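Long-range contacts in conjugal transfer protein TRWB (Escherichia coli, PDB 1E9R), which probably couples DNA processing to the secretion channel in bacterial conjugation, as a hexameric ring resembling ring helicases and F1-ATPase that may drive DNA transport with ATP: residues R122-W127 against T157-A162; Y130-V135 against Y149-L154; E144-Y149 against L207-F212. All blocks are in the same frame, centred on the assembly; numbering follows the deposited sequence.

Contact 1. Residues R122-W127 against T157-A162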
loop_
_atom_site.group_PDB
_atom_site.type_symbol
_atom_site.label_atom_id
_atom_site.label_comp_id
_atom_site.label_asym_id
_atom_site.label_seq_id
_atom_site.Cartn_x
_atom_site.Cartn_y
_atom_site.Cartn_z
ATOM N N ARG B 122 25.189 -12.582 -33.031
ATOM C CA ARG B 122 26.585 -12.845 -33.374
ATOM C C ARG B 122 27.021 -14.081 -32.588
ATOM O O ARG B 122 27.484 -15.061 -33.161
ATOM C CB ARG B 122 27.496 -11.678 -32.984
ATOM C CG ARG B 122 27.155 -10.329 -33.586
ATOM C CD ARG B 122 27.579 -10.201 -35.020
ATOM N NE ARG B 122 27.391 -8.834 -35.500
ATOM C CZ ARG B 122 28.157 -7.797 -35.164
ATOM N NH1 ARG B 122 29.180 -7.961 -34.335
ATOM N NH2 ARG B 122 27.909 -6.595 -35.672
ATOM N N ASN B 123 26.864 -14.025 -31.269
ATOM C CA ASN B 123 27.243 -15.134 -30.396
ATOM C C ASN B 123 26.031 -15.797 -29.757
ATOM O O ASN B 123 24.914 -15.287 -29.833
ATOM C CB ASN B 123 28.180 -14.635 -29.305
ATOM C CG ASN B 123 29.419 -13.996 -29.868
ATOM O OD1 ASN B 123 30.280 -14.676 -30.412
ATOM N ND2 ASN B 123 29.510 -12.677 -29.758
ATOM N N ASP B 124 26.262 -16.932 -29.114
ATOM C CA ASP B 124 25.180 -17.665 -28.480
ATOM C C ASP B 124 24.446 -16.849 -27.426
ATOM O O ASP B 124 23.239 -16.972 -27.278
ATOM C CB ASP B 124 25.708 -18.952 -27.845
ATOM C CG ASP B 124 24.595 -19.820 -27.270
ATOM O OD1 ASP B 124 23.550 -19.983 -27.950
ATOM O OD2 ASP B 124 24.770 -20.345 -26.143
ATOM N N TYR B 125 25.165 -16.009 -26.694
ATOM C CA TYR B 125 24.521 -15.214 -25.657
ATOM C C TYR B 125 23.663 -14.068 -26.201
ATOM O O TYR B 125 22.978 -13.385 -25.435
ATOM C CB TYR B 125 25.569 -14.679 -24.666
ATOM C CG TYR B 125 26.378 -13.483 -25.138
ATOM C CD1 TYR B 125 25.893 -12.172 -24.981
ATOM C CD2 TYR B 125 27.638 -13.656 -25.729
ATOM C CE1 TYR B 125 26.649 -11.056 -25.405
ATOM C CE2 TYR B 125 28.401 -12.552 -26.157
ATOM C CZ TYR B 125 27.902 -11.256 -25.993
ATOM O OH TYR B 125 28.650 -10.178 -26.429
ATOM N N ASP B 126 23.682 -13.860 -27.518
ATOM C CA ASP B 126 22.886 -12.790 -28.114
ATOM C C ASP B 126 21.418 -13.146 -28.228
ATOM O O ASP B 126 20.584 -12.265 -28.419
ATOM C CB ASP B 126 23.400 -12.414 -29.501
ATOM C CG ASP B 126 24.719 -11.711 -29.452
ATOM O OD1 ASP B 126 24.982 -11.029 -28.444
ATOM O OD2 ASP B 126 25.491 -11.824 -30.424
ATOM N N TRP B 127 21.091 -14.431 -28.122
ATOM C CA TRP B 127 19.696 -14.827 -28.222
ATOM C C TRP B 127 18.879 -14.264 -27.067
ATOM O O TRP B 127 17.814 -13.678 -27.286
ATOM C CB TRP B 127 19.557 -16.347 -28.274
ATOM C CG TRP B 127 20.061 -16.949 -29.558
ATOM C CD1 TRP B 127 21.189 -17.694 -29.725
ATOM C CD2 TRP B 127 19.464 -16.837 -30.859
ATOM N NE1 TRP B 127 21.335 -18.054 -31.043
ATOM C CE2 TRP B 127 20.288 -17.538 -31.760
ATOM C CE3 TRP B 127 18.311 -16.208 -31.347
ATOM C CZ2 TRP B 127 19.999 -17.630 -33.124
ATOM C CZ3 TRP B 127 18.024 -16.301 -32.705
ATOM C CH2 TRP B 127 18.866 -17.007 -33.575
ATOM N N THR B 157 12.903 -21.221 -29.946
ATOM C CA THR B 157 12.280 -21.423 -31.252
ATOM C C THR B 157 13.137 -20.779 -32.333
ATOM O O THR B 157 13.478 -21.414 -33.324
ATOM C CB THR B 157 10.866 -20.807 -31.311
ATOM O OG1 THR B 157 10.040 -21.428 -30.326
ATOM C CG2 THR B 157 10.238 -21.020 -32.685
ATOM N N ALA B 158 13.485 -19.513 -32.130
ATOM C CA ALA B 158 14.299 -18.772 -33.083
ATOM C C ALA B 158 15.663 -19.420 -33.265
ATOM O O ALA B 158 16.165 -19.494 -34.382
ATOM C CB ALA B 158 14.463 -17.332 -32.623
ATOM N N LYS B 159 16.258 -19.890 -32.173
ATOM C CA LYS B 159 17.570 -20.531 -32.238
ATOM C C LYS B 159 17.547 -21.766 -33.144
ATOM O O LYS B 159 18.490 -22.003 -33.897
ATOM C CB LYS B 159 18.033 -20.937 -30.839
ATOM C CG LYS B 159 19.495 -21.323 -30.755
ATOM C CD LYS B 159 19.836 -21.928 -29.389
ATOM C CE LYS B 159 19.525 -20.976 -28.217
ATOM N NZ LYS B 159 19.900 -21.558 -26.881
ATOM N N LYS B 160 16.467 -22.545 -33.070
ATOM C CA LYS B 160 16.323 -23.752 -33.890
ATOM C C LYS B 160 16.066 -23.422 -35.364
ATOM O O LYS B 160 16.627 -24.064 -36.254
ATOM C CB LYS B 160 15.190 -24.633 -33.358
ATOM C CG LYS B 160 15.047 -25.952 -34.104
ATOM C CD LYS B 160 14.064 -26.906 -33.418
ATOM C CE LYS B 160 13.897 -28.201 -34.213
ATOM N NZ LYS B 160 13.003 -29.182 -33.529
ATOM N N LEU B 161 15.212 -22.434 -35.617
ATOM C CA LEU B 161 14.923 -22.001 -36.977
ATOM C C LEU B 161 16.222 -21.537 -37.645
ATOM O O LEU B 161 16.483 -21.844 -38.808
ATOM C CB LEU B 161 13.907 -20.856 -36.965
ATOM C CG LEU B 161 12.467 -21.247 -36.640
ATOM C CD1 LEU B 161 11.626 -19.998 -36.509
ATOM C CD2 LEU B 161 11.916 -22.146 -37.737
ATOM N N ALA B 162 17.038 -20.795 -36.904
ATOM C CA ALA B 162 18.314 -20.320 -37.426
ATOM C C ALA B 162 19.217 -21.513 -37.742
ATOM O O ALA B 162 19.966 -21.489 -38.717
ATOM C CB ALA B 162 18.989 -19.412 -36.413
#
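The chain turns through a type I beta turn from Asn123 to Asp126 and enters helix 126-134, while residues 157-162 are fully helical and belong to the later part of helix 141-163. The backbones stay apart: the closest CA atoms, of Trp127 and Lys159, are 7.3 Å from each other, and no hydrogen bond joins the segments. Trp127 bridges the gap. With its CG anti to the carbonyl carbon (chi1 -70°), the indole is directed at the helix and lies against three residues spaced along one side of it. Lys159 covers one ring face; its CA stands 3.9 Å from the centroid of the six-membered ring and only 13° off the normal, a CH-pi contact. The lysine chain then continues over the pyrrole part, CG reaching to 3.8 Å from Trp127 NE1. Two methyl groups meet the far end of the indole obliquely: Ala158 CB at 3.7 Å from Trp127 CZ3, and Ala162 CB, one helical turn on, at 3.7 Å from Trp127 CH2. The lysine bends at chi3 with CE still near Trp127 CD1, and NZ forms a salt bridge with Glu156, a turn earlier. Asp124 OD1 is an oppositely charged neighbour at 4.1 Å from Lys159 NZ, too far for a salt bridge. The turn is fastened from within by Asp126 OD2, which accepts hydrogen bonds from Arg122 N, through its anti lone pair, and from Asn123 N, above the carboxylate plane, and also pairs with Arg232. Adhesion between the segments is therefore almost wholly apolar, formed at the surface of the helical domain by an indole and the aliphatic part of a lysine whose ammonium is engaged elsewhere; the nearby carboxylate of Asp124 can add at most a weak electrostatic pull.

Contact 2. Residues Y130-V135 against Y149-L154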
loop_
_atom_site.group_PDB
_atom_site.type_symbol
_atom_site.label_atom_id
_atom_site.label_comp_id
_atom_site.label_asym_id
_atom_site.label_seq_id
_atom_site.Cartn_x
_atom_site.Cartn_y
_atom_site.Cartn_z
ATOM N N TYR B 130 18.832 -10.237 -27.138
ATOM C CA TYR B 130 17.867 -9.555 -27.993
ATOM C C TYR B 130 16.436 -10.031 -27.802
ATOM O O TYR B 130 15.501 -9.419 -28.314
ATOM C CB TYR B 130 18.304 -9.627 -29.468
ATOM C CG TYR B 130 19.603 -8.884 -29.699
ATOM C CD1 TYR B 130 19.641 -7.493 -29.655
ATOM C CD2 TYR B 130 20.816 -9.565 -29.828
ATOM C CE1 TYR B 130 20.854 -6.794 -29.717
ATOM C CE2 TYR B 130 22.035 -8.872 -29.891
ATOM C CZ TYR B 130 22.043 -7.490 -29.832
ATOM O OH TYR B 130 23.233 -6.800 -29.859
ATOM N N ALA B 131 16.262 -11.117 -27.058
ATOM C CA ALA B 131 14.920 -11.602 -26.751
ATOM C C ALA B 131 14.361 -10.552 -25.769
ATOM O O ALA B 131 13.172 -10.225 -25.775
ATOM C CB ALA B 131 15.002 -12.969 -26.089
ATOM N N LEU B 132 15.262 -10.026 -24.940
ATOM C CA LEU B 132 14.955 -9.001 -23.950
ATOM C C LEU B 132 14.529 -7.708 -24.648
ATOM O O LEU B 132 13.862 -6.875 -24.048
ATOM C CB LEU B 132 16.201 -8.734 -23.105
ATOM C CG LEU B 132 16.266 -8.963 -21.598
ATOM C CD1 LEU B 132 15.145 -9.830 -21.126
ATOM C CD2 LEU B 132 17.603 -9.585 -21.269
ATOM N N SER B 133 14.923 -7.542 -25.911
ATOM C CA SER B 133 14.577 -6.345 -26.697
ATOM C C SER B 133 13.224 -6.507 -27.369
ATOM O O SER B 133 12.427 -5.572 -27.426
ATOM C CB SER B 133 15.626 -6.086 -27.780
ATOM O OG SER B 133 16.899 -5.834 -27.216
ATOM N N VAL B 134 12.979 -7.707 -27.884
ATOM C CA VAL B 134 11.723 -8.031 -28.556
ATOM C C VAL B 134 10.584 -8.092 -27.545
ATOM O O VAL B 134 9.489 -7.601 -27.798
ATOM C CB VAL B 134 11.829 -9.395 -29.283
ATOM C CG1 VAL B 134 10.492 -9.771 -29.897
ATOM C CG2 VAL B 134 12.909 -9.325 -30.350
ATOM N N VAL B 135 10.859 -8.704 -26.400
ATOM C CA VAL B 135 9.884 -8.837 -25.327
ATOM C C VAL B 135 10.328 -7.987 -24.121
ATOM O O VAL B 135 10.977 -8.485 -23.187
ATOM C CB VAL B 135 9.757 -10.318 -24.898
ATOM C CG1 VAL B 135 8.654 -10.473 -23.868
ATOM C CG2 VAL B 135 9.492 -11.188 -26.119
ATOM N N TYR B 149 8.629 -16.385 -19.759
ATOM C CA TYR B 149 8.295 -17.624 -20.452
ATOM C C TYR B 149 8.316 -17.337 -21.948
ATOM O O TYR B 149 8.720 -18.186 -22.747
ATOM C CB TYR B 149 6.899 -18.103 -20.040
ATOM C CG TYR B 149 6.769 -18.472 -18.578
ATOM C CD1 TYR B 149 7.777 -19.170 -17.923
ATOM C CD2 TYR B 149 5.631 -18.125 -17.850
ATOM C CE1 TYR B 149 7.660 -19.516 -16.576
ATOM C CE2 TYR B 149 5.503 -18.466 -16.504
ATOM C CZ TYR B 149 6.524 -19.161 -15.873
ATOM O OH TYR B 149 6.412 -19.494 -14.540
ATOM N N GLY B 150 7.876 -16.133 -22.315
ATOM C CA GLY B 150 7.870 -15.727 -23.712
ATOM C C GLY B 150 9.262 -15.649 -24.333
ATOM O O GLY B 150 9.460 -16.047 -25.482
ATOM N N ARG B 151 10.233 -15.138 -23.575
ATOM C CA ARG B 151 11.600 -15.032 -24.060
ATOM C C ARG B 151 12.179 -16.422 -24.207
ATOM O O ARG B 151 12.954 -16.675 -25.128
ATOM C CB ARG B 151 12.454 -14.197 -23.101
ATOM C CG ARG B 151 11.855 -12.831 -22.845
ATOM C CD ARG B 151 12.847 -11.781 -22.378
ATOM N NE ARG B 151 12.121 -10.584 -21.963
ATOM C CZ ARG B 151 11.680 -10.387 -20.726
ATOM N NH1 ARG B 151 11.918 -11.302 -19.797
ATOM N NH2 ARG B 151 10.965 -9.308 -20.426
ATOM N N LEU B 152 11.805 -17.320 -23.293
ATOM C CA LEU B 152 12.262 -18.711 -23.337
ATOM C C LEU B 152 11.743 -19.346 -24.629
ATOM O O LEU B 152 12.506 -19.934 -25.390
ATOM C CB LEU B 152 11.728 -19.509 -22.143
ATOM C CG LEU B 152 11.966 -21.019 -22.288
ATOM C CD1 LEU B 152 13.460 -21.324 -22.248
ATOM C CD2 LEU B 152 11.246 -21.764 -21.186
ATOM N N LEU B 153 10.439 -19.224 -24.867
ATOM C CA LEU B 153 9.837 -19.770 -26.072
ATOM C C LEU B 153 10.434 -19.092 -27.304
ATOM O O LEU B 153 10.704 -19.744 -28.315
ATOM C CB LEU B 153 8.321 -19.565 -26.048
ATOM C CG LEU B 153 7.559 -20.022 -27.299
ATOM C CD1 LEU B 153 7.859 -21.466 -27.585
ATOM C CD2 LEU B 153 6.076 -19.838 -27.096
ATOM N N LEU B 154 10.655 -17.784 -27.215
ATOM C CA LEU B 154 11.219 -17.053 -28.333
ATOM C C LEU B 154 12.642 -17.462 -28.660
ATOM O O LEU B 154 12.918 -17.875 -29.780
ATOM C CB LEU B 154 11.196 -15.552 -28.076
ATOM C CG LEU B 154 11.721 -14.715 -29.250
ATOM C CD1 LEU B 154 10.735 -14.773 -30.413
ATOM C CD2 LEU B 154 11.931 -13.270 -28.798
#
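Arg151 carries most of this contact between helix 126-134 and the helix that follows it, whose short segments cross at 122° with 9.5 Å between their axes. Its CB packs on Ala131 CB at 4.1 Å, beside the closest approach of the two backbones. CG, placed anti to the carbonyl carbon (chi1 -55°), rests against Val135 CB at 3.9 Å. From there the chain runs extended to NE, and CD comes within 3.3 Å of Leu132 CD1. At the tip the guanidinium grips a single atom side-on: NE donates to Val135 O over 2.7 Å, in the carbonyl plane, and NH2 donates to the same oxygen over 2.9 Å from above that plane. The oxygen itself lies nearly in the plane of the guanidinium, so the paired bonds fix the rotation of the group. NH1 turns to Glu144, which gives the buried charge a carboxylate partner. Leu132 CD1 covers one face of the group, 3.2 Å from Arg151 NE; this is tight, and the leucine holds an unusual chi1 of -118°. Val135 is the first residue to leave helical geometry, so the cation sits at the C-terminal end of helix 126-134, where it would also be favourable to the helix dipole. One turn beyond Arg151, Leu154 adds the apolar half of the contact: its CD2 lies 3.9 Å from Val134 CB and also touches Ala131 and Val135. The site is buried within the all-helical part of the chain. Val135 is backed by Val213 and Leu214 of helix 201-217, and Leu154 by Leu172 of helix 169-178, while on the other side of helix 126-134 Tyr130 and Ser133 lean on helix 252-269, which follows strand 243-247 of the large mixed sheet.

Contact 3. Residues E144-Y149 against L207-F212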
loop_
_atom_site.group_PDB
_atom_site.type_symbol
_atom_site.label_atom_id
_atom_site.label_comp_id
_atom_site.label_asym_id
_atom_site.label_seq_id
_atom_site.Cartn_x
_atom_site.Cartn_y
_atom_site.Cartn_z
ATOM N N GLU B 144 5.937 -9.745 -15.919
ATOM C CA GLU B 144 7.318 -10.049 -16.260
ATOM C C GLU B 144 7.556 -11.560 -16.207
ATOM O O GLU B 144 8.402 -12.083 -16.931
ATOM C CB GLU B 144 8.279 -9.324 -15.313
ATOM C CG GLU B 144 9.751 -9.726 -15.451
ATOM C CD GLU B 144 10.297 -9.627 -16.872
ATOM O OE1 GLU B 144 9.704 -8.914 -17.718
ATOM O OE2 GLU B 144 11.341 -10.261 -17.138
ATOM N N GLU B 145 6.819 -12.263 -15.347
ATOM C CA GLU B 145 6.972 -13.710 -15.258
ATOM C C GLU B 145 6.564 -14.292 -16.614
ATOM O O GLU B 145 7.266 -15.131 -17.182
ATOM C CB GLU B 145 6.086 -14.286 -14.147
ATOM C CG GLU B 145 6.238 -15.795 -13.955
ATOM C CD GLU B 145 5.062 -16.439 -13.204
ATOM O OE1 GLU B 145 4.157 -15.690 -12.757
ATOM O OE2 GLU B 145 5.044 -17.694 -13.063
ATOM N N TRP B 146 5.438 -13.821 -17.149
ATOM C CA TRP B 146 4.966 -14.308 -18.437
ATOM C C TRP B 146 5.947 -13.979 -19.546
ATOM O O TRP B 146 6.250 -14.832 -20.387
ATOM C CB TRP B 146 3.618 -13.698 -18.794
ATOM C CG TRP B 146 2.583 -13.906 -17.769
ATOM C CD1 TRP B 146 2.495 -14.940 -16.884
ATOM C CD2 TRP B 146 1.450 -13.073 -17.530
ATOM N NE1 TRP B 146 1.375 -14.802 -16.105
ATOM C CE2 TRP B 146 0.715 -13.662 -16.480
ATOM C CE3 TRP B 146 0.981 -11.880 -18.103
ATOM C CZ2 TRP B 146 -0.466 -13.100 -15.987
ATOM C CZ3 TRP B 146 -0.190 -11.319 -17.615
ATOM C CH2 TRP B 146 -0.902 -11.930 -16.564
ATOM N N ALA B 147 6.427 -12.736 -19.555
ATOM C CA ALA B 147 7.372 -12.290 -20.578
ATOM C C ALA B 147 8.573 -13.216 -20.524
ATOM O O ALA B 147 9.162 -13.558 -21.543
ATOM C CB ALA B 147 7.802 -10.841 -20.316
ATOM N N SER B 148 8.914 -13.629 -19.313
ATOM C CA SER B 148 10.034 -14.520 -19.090
ATOM C C SER B 148 9.830 -15.823 -19.858
ATOM O O SER B 148 10.747 -16.312 -20.518
ATOM C CB SER B 148 10.163 -14.795 -17.599
ATOM O OG SER B 148 11.089 -15.835 -17.353
ATOM N N TYR B 149 8.629 -16.385 -19.759
ATOM C CA TYR B 149 8.295 -17.624 -20.452
ATOM C C TYR B 149 8.316 -17.337 -21.948
ATOM O O TYR B 149 8.720 -18.186 -22.747
ATOM C CB TYR B 149 6.899 -18.103 -20.040
ATOM C CG TYR B 149 6.769 -18.472 -18.578
ATOM C CD1 TYR B 149 7.777 -19.170 -17.923
ATOM C CD2 TYR B 149 5.631 -18.125 -17.850
ATOM C CE1 TYR B 149 7.660 -19.516 -16.576
ATOM C CE2 TYR B 149 5.503 -18.466 -16.504
ATOM C CZ TYR B 149 6.524 -19.161 -15.873
ATOM O OH TYR B 149 6.412 -19.494 -14.540
ATOM N N LEU B 207 3.475 -22.287 -20.910
ATOM C CA LEU B 207 3.545 -22.263 -22.375
ATOM C C LEU B 207 2.464 -21.337 -22.918
ATOM O O LEU B 207 2.734 -20.494 -23.772
ATOM C CB LEU B 207 3.329 -23.661 -22.965
ATOM C CG LEU B 207 4.056 -24.048 -24.264
ATOM C CD1 LEU B 207 3.252 -25.103 -25.011
ATOM C CD2 LEU B 207 4.249 -22.838 -25.140
ATOM N N THR B 208 1.237 -21.511 -22.423
ATOM C CA THR B 208 0.109 -20.690 -22.850
ATOM C C THR B 208 0.433 -19.223 -22.657
ATOM O O THR B 208 0.141 -18.401 -23.527
ATOM C CB THR B 208 -1.167 -20.999 -22.041
ATOM O OG1 THR B 208 -1.691 -22.269 -22.429
ATOM C CG2 THR B 208 -2.217 -19.959 -22.298
ATOM N N SER B 209 1.028 -18.897 -21.510
ATOM C CA SER B 209 1.395 -17.515 -21.212
ATOM C C SER B 209 2.405 -16.965 -22.209
ATOM O O SER B 209 2.277 -15.833 -22.680
ATOM C CB SER B 209 1.961 -17.416 -19.806
ATOM O OG SER B 209 0.922 -17.576 -18.872
ATOM N N ALA B 210 3.409 -17.775 -22.522
ATOM C CA ALA B 210 4.437 -17.391 -23.471
ATOM C C ALA B 210 3.775 -17.057 -24.807
ATOM O O ALA B 210 4.027 -16.006 -25.380
ATOM C CB ALA B 210 5.440 -18.538 -23.635
ATOM N N ARG B 211 2.918 -17.956 -25.290
ATOM C CA ARG B 211 2.212 -17.775 -26.561
ATOM C C ARG B 211 1.528 -16.416 -26.643
ATOM O O ARG B 211 1.619 -15.717 -27.650
ATOM C CB ARG B 211 1.173 -18.882 -26.730
ATOM C CG ARG B 211 1.774 -20.273 -26.718
ATOM C CD ARG B 211 1.990 -20.806 -28.126
ATOM N NE ARG B 211 0.858 -21.601 -28.591
ATOM C CZ ARG B 211 0.807 -22.227 -29.763
ATOM N NH1 ARG B 211 1.820 -22.152 -30.618
ATOM N NH2 ARG B 211 -0.251 -22.973 -30.057
ATOM N N PHE B 212 0.837 -16.051 -25.576
ATOM C CA PHE B 212 0.141 -14.777 -25.520
ATOM C C PHE B 212 1.100 -13.591 -25.595
ATOM O O PHE B 212 0.861 -12.647 -26.339
ATOM C CB PHE B 212 -0.696 -14.702 -24.247
ATOM C CG PHE B 212 -2.022 -15.367 -24.368
ATOM C CD1 PHE B 212 -2.882 -15.035 -25.414
ATOM C CD2 PHE B 212 -2.428 -16.311 -23.435
ATOM C CE1 PHE B 212 -4.124 -15.629 -25.524
ATOM C CE2 PHE B 212 -3.680 -16.918 -23.539
ATOM C CZ PHE B 212 -4.527 -16.577 -24.580
#
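Ala210 CB is pressed against the backbone of the opposing helix, 3.4 Å from Tyr149 O, and also meets Tyr149 CB at 3.9 Å. Beside it, Ser209 touches the near parts of two aromatic side chains: its OG lies 3.7 Å from Trp146 CD1, and its CB is 4.2 Å from Tyr149 CD2, both rings being approached obliquely. Trp146 and Tyr149 each have CG anti to the carbonyl carbon, but their rings diverge, and Ser209 meets only the nearer part of each. No hydrogen bond crosses the contact; the hydroxyl of Ser209 is satisfied by Lys205 O, one turn earlier in its own helix. Such small residues let the short segments 144-149 and 207-212, of helices 141-163 and 201-217, cross almost perpendicularly (-89°), with 7.6 Å between their axes. Both helices belong to the all-helical domain that the chain builds between strands 103-105 and 243-247 of the nucleotide-binding fold, probably the end of the coupling protein farther from the membrane. Further out, the Tyr149 ring is held from its own helix: OH donates to the anti lone pair of Glu145 OE2 over 2.7 Å, and Glu145 O lies over one ring face towards the rim. Neighbouring copies in the hexamer complete the surroundings. Phe212 of the second subunit meets the Tyr149 ring at about 50° between planes, while Phe212 of this chain meets Tyr149 of the third subunit, and Trp146 packs on Glu145 of that same third subunit.

In the fold
Helix 141-163 runs through all three contacts, meeting helix 201-217 early in its course (contact 3), then helix 126-134 in contact 2 and the turn leading into that helix in contact 1. Contact 2 is nested within the loop closed by contact 1, their centres 11 Å apart. Contacts 2 and 3 are closer, at 9 Å between centres, and overlap at Tyr149, which touches across contact 3 alone; a salt bridge of 2.9 Å from Arg151 NH1 to Glu144 OE2 links them, and Leu153 packs on Ala210. Contacts 1 and 3 do not touch, nearest atoms about 8 Å apart. None includes the probable Walker A loop between strand 56-59 and helix 66-79, whose backbone amides meet a sulphate.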